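Local coordinates for GCN5-related N-acetyltransferase (Kribbella flavida, PDB 4MY0) that transfers an acetyl group from acetyl-coenzyme A to an amino group of its substrate, perhaps an aminoglycoside, at the interface of chains A and B. Sequence-based numbering; all coordinates share one arbitrary frame. Chains: chain A/B, GCN5-related N-acetyltransferase.

The interface of chains A and B. Residues chain A 162, 205, 207, 216, 242; chain B 27, 92-93.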
loop_
_atom_site.group_PDB
_atom_site.type_symbol
_atom_site.label_atom_id
_atom_site.label_comp_id
_atom_site.label_asym_id
_atom_site.label_seq_id
_atom_site.Cartn_x
_atom_site.Cartn_y
_atom_site.Cartn_z
ATOM N N ARG A 162 -33.810 14.197 -14.578
ATOM C CA ARG A 162 -32.483 14.552 -15.062
ATOM C C ARG A 162 -32.490 16.026 -15.455
ATOM O O ARG A 162 -33.457 16.510 -16.068
ATOM C CB ARG A 162 -32.088 13.662 -16.252
ATOM C CG ARG A 162 -30.848 14.146 -17.010
ATOM C CD ARG A 162 -30.317 13.063 -17.921
ATOM N NE ARG A 162 -31.357 12.547 -18.799
ATOM C CZ ARG A 162 -31.672 13.092 -19.971
ATOM N NH1 ARG A 162 -31.021 14.170 -20.396
ATOM N NH2 ARG A 162 -32.634 12.564 -20.719
ATOM N N PHE A 205 -23.541 14.525 -13.878
ATOM C CA PHE A 205 -24.860 13.918 -13.785
ATOM C C PHE A 205 -25.675 14.822 -12.870
ATOM O O PHE A 205 -25.414 14.891 -11.672
ATOM C CB PHE A 205 -24.748 12.492 -13.212
ATOM C CG PHE A 205 -23.750 11.609 -13.951
ATOM C CD1 PHE A 205 -23.492 11.801 -15.312
ATOM C CD2 PHE A 205 -23.060 10.606 -13.278
ATOM C CE1 PHE A 205 -22.569 10.995 -16.000
ATOM C CE2 PHE A 205 -22.126 9.789 -13.951
ATOM C CZ PHE A 205 -21.882 9.985 -15.315
ATOM N N TYR A 207 -29.377 16.242 -11.364
ATOM C CA TYR A 207 -30.777 15.894 -11.123
ATOM C C TYR A 207 -31.510 16.994 -10.357
ATOM O O TYR A 207 -30.944 17.618 -9.448
ATOM C CB TYR A 207 -30.868 14.550 -10.391
ATOM C CG TYR A 207 -30.366 13.451 -11.280
ATOM C CD1 TYR A 207 -31.195 12.894 -12.240
ATOM C CD2 TYR A 207 -29.044 13.025 -11.215
ATOM C CE1 TYR A 207 -30.743 11.912 -13.093
ATOM C CE2 TYR A 207 -28.575 12.038 -12.069
ATOM C CZ TYR A 207 -29.430 11.494 -13.006
ATOM O OH TYR A 207 -28.973 10.519 -13.863
ATOM N N TYR A 216 -23.323 15.162 -9.690
ATOM C CA TYR A 216 -22.258 14.240 -9.333
ATOM C C TYR A 216 -21.594 13.658 -10.568
ATOM O O TYR A 216 -22.058 13.877 -11.694
ATOM C CB TYR A 216 -22.744 13.156 -8.352
ATOM C CG TYR A 216 -23.801 12.175 -8.858
ATOM C CD1 TYR A 216 -23.466 10.853 -9.157
ATOM C CD2 TYR A 216 -25.138 12.558 -8.987
ATOM C CE1 TYR A 216 -24.436 9.938 -9.592
ATOM C CE2 TYR A 216 -26.118 11.654 -9.425
ATOM C CZ TYR A 216 -25.756 10.354 -9.721
ATOM O OH TYR A 216 -26.721 9.475 -10.145
ATOM N N THR A 242 -30.645 8.979 -4.924
ATOM C CA THR A 242 -30.363 8.929 -6.366
ATOM C C THR A 242 -28.867 8.703 -6.617
ATOM O O THR A 242 -28.481 7.873 -7.441
ATOM C CB THR A 242 -30.829 10.204 -7.088
ATOM O OG1 THR A 242 -32.218 10.431 -6.801
ATOM C CG2 THR A 242 -30.642 10.062 -8.604
ATOM N N ARG B 27 -23.891 6.557 -16.807
ATOM C CA ARG B 27 -24.345 6.859 -15.443
ATOM C C ARG B 27 -24.545 5.584 -14.622
ATOM O O ARG B 27 -25.053 5.639 -13.498
ATOM C CB ARG B 27 -25.655 7.665 -15.488
ATOM C CG ARG B 27 -25.564 8.858 -16.423
ATOM C CD ARG B 27 -26.670 9.887 -16.239
ATOM N NE ARG B 27 -26.354 11.053 -17.067
ATOM C CZ ARG B 27 -26.780 12.291 -16.842
ATOM N NH1 ARG B 27 -26.421 13.267 -17.659
ATOM N NH2 ARG B 27 -27.558 12.560 -15.799
ATOM N N PRO B 92 -30.321 6.538 -13.267
ATOM C CA PRO B 92 -30.362 6.690 -11.801
ATOM C C PRO B 92 -31.719 7.102 -11.236
ATOM O O PRO B 92 -32.155 6.518 -10.233
ATOM C CB PRO B 92 -29.308 7.776 -11.528
ATOM C CG PRO B 92 -28.277 7.552 -12.614
ATOM C CD PRO B 92 -29.122 7.184 -13.855
ATOM N N GLU B 93 -32.392 8.057 -11.869
ATOM C CA GLU B 93 -33.652 8.552 -11.319
ATOM C C GLU B 93 -34.806 7.596 -11.630
ATOM O O GLU B 93 -35.959 7.858 -11.258
ATOM C CB GLU B 93 -33.944 9.990 -11.798
ATOM C CG GLU B 93 -34.595 10.113 -13.197
ATOM C CD GLU B 93 -33.613 9.916 -14.350
ATOM O OE1 GLU B 93 -33.904 10.385 -15.482
ATOM O OE2 GLU B 93 -32.558 9.275 -14.139
HETATM O O HOH W 1 -35.565 12.364 -15.970
HETATM O O HOH W 2 -30.433 9.894 -15.678
HETATM O O HOH W 3 -32.941 10.575 -18.107
#
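B:Arg27 NH2 donates a hydrogen bond to the phenol oxygen A:Tyr207 OH, 3.1 Å away. The bond is nearly straight, 163° at the hydrogen. The oxygen lies close to the guanidinium plane, and the tyrosine ring stands almost perpendicular to that plane. The guanidinium is sandwiched between two chain A side chains. A:Phe205 CD1 sits under one face, 3.4 Å from B:Arg27 NE. A:Arg162 CD presses on the other face, 3.5 Å from NH2. The chi3 bend of A:Arg162 (53°) turns its own guanidinium away, so its aliphatic part does the touching. With B:Arg27 CG anti to the carbonyl carbon (chi1 -50°), CG lies over the A:Phe205 face, toward the rim. The extended chain beyond carries the guanidinium on to the tyrosine.

B:Pro92 begins the 3-10 helix 92-94. Its ring packs against two phenol oxygens, with CG 3.3 Å from A:Tyr207 OH and CB 3.4 Å from A:Tyr216 OH. A:Thr242 meets the same CB through its methyl CG2.

B:Glu93 crosses A:Tyr207 at about a right angle and puts OE2 near CE1 at the ring's rim. Its OE1 takes part in water bridges to the backbone N and to NE of A:Arg162, and may partly offset that arginine's charge.

This patch joins two copies of the protein in the deposited six-chain assembly and is part of a larger interface that is not an exact two-fold. The coordinates alone do not show whether it forms in solution. Water 1 lies 2.6 Å from B:Glu93 OE1 and 2.9 Å from A:Arg162 N.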